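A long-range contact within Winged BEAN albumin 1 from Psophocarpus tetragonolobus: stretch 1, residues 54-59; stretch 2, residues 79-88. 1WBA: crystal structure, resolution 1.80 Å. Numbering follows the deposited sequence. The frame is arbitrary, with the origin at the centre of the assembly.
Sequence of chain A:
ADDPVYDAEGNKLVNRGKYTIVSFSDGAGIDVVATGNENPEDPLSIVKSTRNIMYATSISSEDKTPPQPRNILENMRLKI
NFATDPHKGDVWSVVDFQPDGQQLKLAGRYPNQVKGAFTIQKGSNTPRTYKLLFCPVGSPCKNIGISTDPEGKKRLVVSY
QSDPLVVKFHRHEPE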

ATOM      1  N   MET A  54      -6.895   9.949  -5.479  1.00 12.46           N
ATOM      2  CA  MET A  54      -6.115   9.614  -4.295  1.00 14.22           C
ATOM      3  C   MET A  54      -7.038   9.058  -3.240  1.00 13.57           C
ATOM      4  O   MET A  54      -7.612   9.803  -2.436  1.00 13.42           O
ATOM      5  CB  MET A  54      -5.289  10.800  -3.763  1.00 17.64           C
ATOM      6  CG  MET A  54      -5.896  12.176  -3.890  1.00 24.84           C
ATOM      7  SD  MET A  54      -4.704  13.443  -3.363  1.00 31.36           S
ATOM      8  CE  MET A  54      -3.675  13.638  -4.825  1.00 27.31           C
ATOM      9  N   TYR A  55      -7.217   7.740  -3.274  1.00 10.16           N
ATOM     10  CA  TYR A  55      -8.101   7.067  -2.329  1.00  8.51           C
ATOM     11  C   TYR A  55      -7.512   6.980  -0.909  1.00 10.51           C
ATOM     12  O   TYR A  55      -6.303   6.733  -0.727  1.00  9.87           O
ATOM     13  CB  TYR A  55      -8.437   5.654  -2.820  1.00  6.09           C
ATOM     14  CG  TYR A  55      -9.274   5.575  -4.093  1.00  9.58           C
ATOM     15  CD1 TYR A  55     -10.350   6.445  -4.310  1.00  9.49           C
ATOM     16  CD2 TYR A  55      -9.017   4.595  -5.060  1.00  8.04           C
ATOM     17  CE1 TYR A  55     -11.154   6.328  -5.453  1.00 11.18           C
ATOM     18  CE2 TYR A  55      -9.813   4.471  -6.205  1.00  8.25           C
ATOM     19  CZ  TYR A  55     -10.875   5.343  -6.396  1.00 10.51           C
ATOM     20  OH  TYR A  55     -11.657   5.226  -7.520  1.00  8.42           O
ATOM     21  N   ALA A  56      -8.378   7.155   0.088  1.00  7.23           N
ATOM     22  CA  ALA A  56      -7.968   7.077   1.484  1.00  9.09           C
ATOM     23  C   ALA A  56      -7.980   5.610   1.885  1.00  8.22           C
ATOM     24  O   ALA A  56      -8.774   4.822   1.365  1.00 10.49           O
ATOM     25  CB  ALA A  56      -8.931   7.856   2.357  1.00  6.47           C
ATOM     26  N   THR A  57      -7.111   5.253   2.823  1.00  7.07           N
ATOM     27  CA  THR A  57      -7.000   3.893   3.316  1.00  7.01           C
ATOM     28  C   THR A  57      -6.938   3.850   4.847  1.00  8.02           C
ATOM     29  O   THR A  57      -6.431   4.782   5.487  1.00  8.78           O
ATOM     30  CB  THR A  57      -5.678   3.229   2.826  1.00  7.52           C
ATOM     31  OG1 THR A  57      -4.586   4.136   3.032  1.00  9.57           O
ATOM     32  CG2 THR A  57      -5.742   2.877   1.351  1.00  5.87           C
ATOM     33  N   SER A  58      -7.511   2.806   5.435  1.00  7.19           N
ATOM     34  CA  SER A  58      -7.393   2.607   6.882  1.00  8.51           C
ATOM     35  C   SER A  58      -6.130   1.768   7.019  1.00  7.86           C
ATOM     36  O   SER A  58      -5.871   0.871   6.185  1.00  7.88           O
ATOM     37  CB  SER A  58      -8.562   1.806   7.437  1.00  8.71           C
ATOM     38  OG  SER A  58      -9.767   2.475   7.154  1.00 17.08           O
ATOM     39  N   ILE A  59      -5.337   2.072   8.039  1.00  6.56           N
ATOM     40  CA  ILE A  59      -4.098   1.353   8.300  1.00  7.14           C
ATOM     41  C   ILE A  59      -4.256   0.776   9.710  1.00  7.85           C
ATOM     42  O   ILE A  59      -4.429   1.522  10.682  1.00  9.31           O
ATOM     43  CB  ILE A  59      -2.883   2.307   8.189  1.00  7.70           C
ATOM     44  CG1 ILE A  59      -2.868   2.942   6.791  1.00  7.10           C
ATOM     45  CG2 ILE A  59      -1.592   1.548   8.460  1.00  8.98           C
ATOM     46  CD1 ILE A  59      -1.810   3.958   6.575  1.00  9.82           C
ATOM     47  N   LYS A  79      -2.478  -4.348   8.054  1.00  6.26           N
ATOM     48  CA  LYS A  79      -3.506  -4.698   7.097  1.00  7.86           C
ATOM     49  C   LYS A  79      -3.919  -3.320   6.579  1.00  8.13           C
ATOM     50  O   LYS A  79      -4.070  -2.376   7.368  1.00  8.09           O
ATOM     51  CB  LYS A  79      -4.679  -5.396   7.784  1.00 13.49           C
ATOM     52  CG  LYS A  79      -5.859  -5.660   6.856  1.00 23.09           C
ATOM     53  CD  LYS A  79      -6.795  -6.736   7.413  1.00 31.92           C
ATOM     54  CE  LYS A  79      -6.262  -8.159   7.134  1.00 37.17           C
ATOM     55  NZ  LYS A  79      -4.946  -8.501   7.787  1.00 41.21           N
ATOM     56  N   ILE A  80      -4.027  -3.175   5.257  1.00  6.49           N
ATOM     57  CA  ILE A  80      -4.402  -1.900   4.655  1.00  4.27           C
ATOM     58  C   ILE A  80      -5.645  -2.110   3.823  1.00  5.14           C
ATOM     59  O   ILE A  80      -5.731  -3.076   3.082  1.00  5.47           O
ATOM     60  CB  ILE A  80      -3.255  -1.335   3.772  1.00  5.78           C
ATOM     61  CG1 ILE A  80      -2.015  -1.069   4.640  1.00  7.28           C
ATOM     62  CG2 ILE A  80      -3.684  -0.038   3.100  1.00  3.74           C
ATOM     63  CD1 ILE A  80      -0.790  -0.579   3.890  1.00  7.36           C
ATOM     64  N   ASN A  81      -6.633  -1.243   3.982  1.00  5.29           N
ATOM     65  CA  ASN A  81      -7.850  -1.375   3.195  1.00  8.85           C
ATOM     66  C   ASN A  81      -8.393  -0.023   2.770  1.00  8.33           C
ATOM     67  O   ASN A  81      -8.163   0.981   3.443  1.00  9.83           O
ATOM     68  CB  ASN A  81      -8.910  -2.185   3.953  1.00 11.04           C
ATOM     69  CG  ASN A  81      -9.513  -1.431   5.140  1.00 14.13           C
ATOM     70  OD1 ASN A  81     -10.416  -0.616   4.971  1.00 18.45           O
ATOM     71  ND2 ASN A  81      -9.044  -1.730   6.344  1.00 14.65           N
ATOM     72  N   PHE A  82      -9.063   0.031   1.620  1.00  9.09           N
ATOM     73  CA  PHE A  82      -9.634   1.296   1.160  1.00  8.43           C
ATOM     74  C   PHE A  82     -10.766   1.708   2.101  1.00  8.76           C
ATOM     75  O   PHE A  82     -11.585   0.889   2.504  1.00  8.99           O
ATOM     76  CB  PHE A  82     -10.093   1.190  -0.294  1.00  7.27           C
ATOM     77  CG  PHE A  82      -8.958   1.122  -1.262  1.00  6.23           C
ATOM     78  CD1 PHE A  82      -8.215   2.256  -1.543  1.00  6.61           C
ATOM     79  CD2 PHE A  82      -8.600  -0.089  -1.858  1.00  5.12           C
ATOM     80  CE1 PHE A  82      -7.115   2.204  -2.404  1.00  5.57           C
ATOM     81  CE2 PHE A  82      -7.502  -0.160  -2.721  1.00  4.67           C
ATOM     82  CZ  PHE A  82      -6.755   0.989  -2.996  1.00  4.82           C
ATOM     83  N   ALA A  83     -10.805   2.985   2.436  1.00  9.87           N
ATOM     84  CA  ALA A  83     -11.771   3.485   3.395  1.00 13.58           C
ATOM     85  C   ALA A  83     -13.007   4.110   2.807  1.00 15.66           C
ATOM     86  O   ALA A  83     -14.020   4.255   3.483  1.00 19.56           O
ATOM     87  CB  ALA A  83     -11.081   4.476   4.328  1.00 14.68           C
ATOM     88  N   THR A  84     -12.944   4.477   1.546  1.00 16.24           N
ATOM     89  CA  THR A  84     -14.081   5.118   0.932  1.00 19.36           C
ATOM     90  C   THR A  84     -14.603   4.423  -0.322  1.00 20.10           C
ATOM     91  O   THR A  84     -14.018   3.454  -0.832  1.00 17.02           O
ATOM     92  CB  THR A  84     -13.714   6.548   0.538  1.00 18.19           C
ATOM     93  OG1 THR A  84     -12.785   6.513  -0.548  1.00 20.37           O
ATOM     94  CG2 THR A  84     -13.061   7.267   1.712  1.00 20.56           C
ATOM     95  N   ASP A  85     -15.747   4.905  -0.788  1.00 18.14           N
ATOM     96  CA  ASP A  85     -16.329   4.397  -2.013  1.00 19.24           C
ATOM     97  C   ASP A  85     -15.342   4.870  -3.071  1.00 17.55           C
ATOM     98  O   ASP A  85     -14.681   5.899  -2.888  1.00 17.85           O
ATOM     99  CB  ASP A  85     -17.698   5.034  -2.257  1.00 21.55           C
ATOM    100  CG  ASP A  85     -18.730   4.623  -1.218  1.00 22.50           C
ATOM    101  OD1 ASP A  85     -18.834   3.425  -0.879  1.00 23.79           O
ATOM    102  OD2 ASP A  85     -19.457   5.514  -0.747  1.00 29.40           O
ATOM    103  N   PRO A  86     -15.280   4.183  -4.222  1.00 15.68           N
ATOM    104  CA  PRO A  86     -16.055   3.009  -4.623  1.00 15.37           C
ATOM    105  C   PRO A  86     -15.552   1.651  -4.123  1.00 15.32           C
ATOM    106  O   PRO A  86     -16.160   0.624  -4.415  1.00 16.21           O
ATOM    107  CB  PRO A  86     -15.994   3.091  -6.139  1.00 13.83           C
ATOM    108  CG  PRO A  86     -14.615   3.599  -6.370  1.00 15.88           C
ATOM    109  CD  PRO A  86     -14.458   4.676  -5.340  1.00 13.17           C
ATOM    110  N   HIS A  87     -14.474   1.639  -3.348  1.00 13.46           N
ATOM    111  CA  HIS A  87     -13.904   0.382  -2.881  1.00 13.58           C
ATOM    112  C   HIS A  87     -13.844   0.300  -1.374  1.00 14.17           C
ATOM    113  O   HIS A  87     -12.902  -0.251  -0.814  1.00 13.16           O
ATOM    114  CB  HIS A  87     -12.498   0.208  -3.454  1.00 13.34           C
ATOM    115  CG  HIS A  87     -12.423   0.428  -4.929  1.00 10.60           C
ATOM    116  ND1 HIS A  87     -12.951  -0.459  -5.844  1.00 14.50           N
ATOM    117  CD2 HIS A  87     -11.942   1.466  -5.652  1.00  9.33           C
ATOM    118  CE1 HIS A  87     -12.806   0.025  -7.064  1.00 11.94           C
ATOM    119  NE2 HIS A  87     -12.194   1.196  -6.973  1.00 14.04           N
ATOM    120  N   LYS A  88     -14.889   0.787  -0.723  1.00 14.78           N
ATOM    121  CA  LYS A  88     -14.946   0.785   0.718  1.00 15.13           C
ATOM    122  C   LYS A  88     -14.794  -0.614   1.274  1.00 13.68           C
ATOM    123  O   LYS A  88     -15.560  -1.519   0.959  1.00 12.13           O
ATOM    124  CB  LYS A  88     -16.259   1.409   1.186  1.00 19.10           C
ATOM    125  CG  LYS A  88     -16.236   1.926   2.618  1.00 25.34           C
ATOM    126  CD  LYS A  88     -17.416   2.868   2.874  1.00 31.78           C
ATOM    127  CE  LYS A  88     -18.754   2.133   2.737  1.00 37.39           C
ATOM    128  NZ  LYS A  88     -19.971   3.023   2.793  1.00 41.10           N
TER
HETATM  129  O   HOH W   1     -11.434   3.102  -8.904  1.00  9.61           O
HETATM  130  O   HOH W   2     -10.869   4.636  -0.364  1.00 13.58           O
HETATM  131  O   HOH W   3     -10.814   8.399  -0.484  1.00 21.39           O
HETATM  132  O   HOH W   4      -7.003  -1.795   7.747  1.00 15.88           O

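Two antiparallel strands, 79-82 and one running through Thr57 to Ile59, form the strand-paired part of this contact; their axes approach to 4.5 Å with N-to-C directions 150° apart. Three backbone hydrogen bonds fix the register. Ser58 N donates to Asn81 O at 2.8 Å (N-H...O 151°), Asn81 N returns a bond to Ser58 O at 3.1 Å (165°), and Ala83 N reaches Ala56 O at 2.9 Å, nearly linear at 174°. In the non-hydrogen-bonded pair Thr57-Phe82 the CA atoms lie 4.3 Å apart, and Thr57 CA makes a CA-H...O contact with Asn81 O at 3.1 Å (angle at H 122°).

Two of the bridged pairs share a face each, while the side chains of Thr57 and Phe82 diverge. Ile59 and Ile80 share one face, both buried and both in the mt rotamer (chi1 -58° and -62°, chi2 176° and 177°), a common choice for isoleucine in a strand. Thr57, with chi1 47° (p), nevertheless sets its CB 3.8 Å from Ile80 CG2 and its CG2 3.9 Å from Phe82 CD1, so its methyl serves the apolar packing. Ser58 and Asn81 occupy the partly exposed face, where polar groups can meet solvent.

Beyond the strand pair, Tyr55 carries the largest share of the contact, 100 Å² of its surface being covered by stretch 2. Its CA-to-CB bond points toward that stretch, and chi1 of -66° (m) lays the ring along the turn. Phe82 starts away from stretch 1, yet chi1 of -72° (m) with chi2 of -74° brings its ring back, putting CD1 3.6 Å from Tyr55 CB. The edge of Tyr55 is directed at the face of Phe82 in an offset arrangement (centroids 5.8 Å, planes 82°). His87, chi1 -50° (m), in turn directs its edge toward the face of Tyr55 (5.5 Å, 74°), with CD2 3.7 Å from Tyr55 CE2. Pro86, preceded by a cis peptide bond, contributes CD at 3.7 Å from Tyr55 CE1. Tyrosine suits this site because its ring offers apolar surface to its neighbours while its hydroxyl reaches water: water 1 links Tyr55 OH (2.5 Å) and His87 NE2 (2.8 Å).

Two further waters link Ala56 to Thr84, water 2 between backbone atoms and water 3 from backbone to side chain. Water 2 donates to Ala56 O at 2.7 Å and accepts from Thr84 N at 2.8 Å; water 3 accepts from Ala56 N at 2.8 Å and lies 2.7 Å from Thr84 OG1. Altogether 604 Å² is buried.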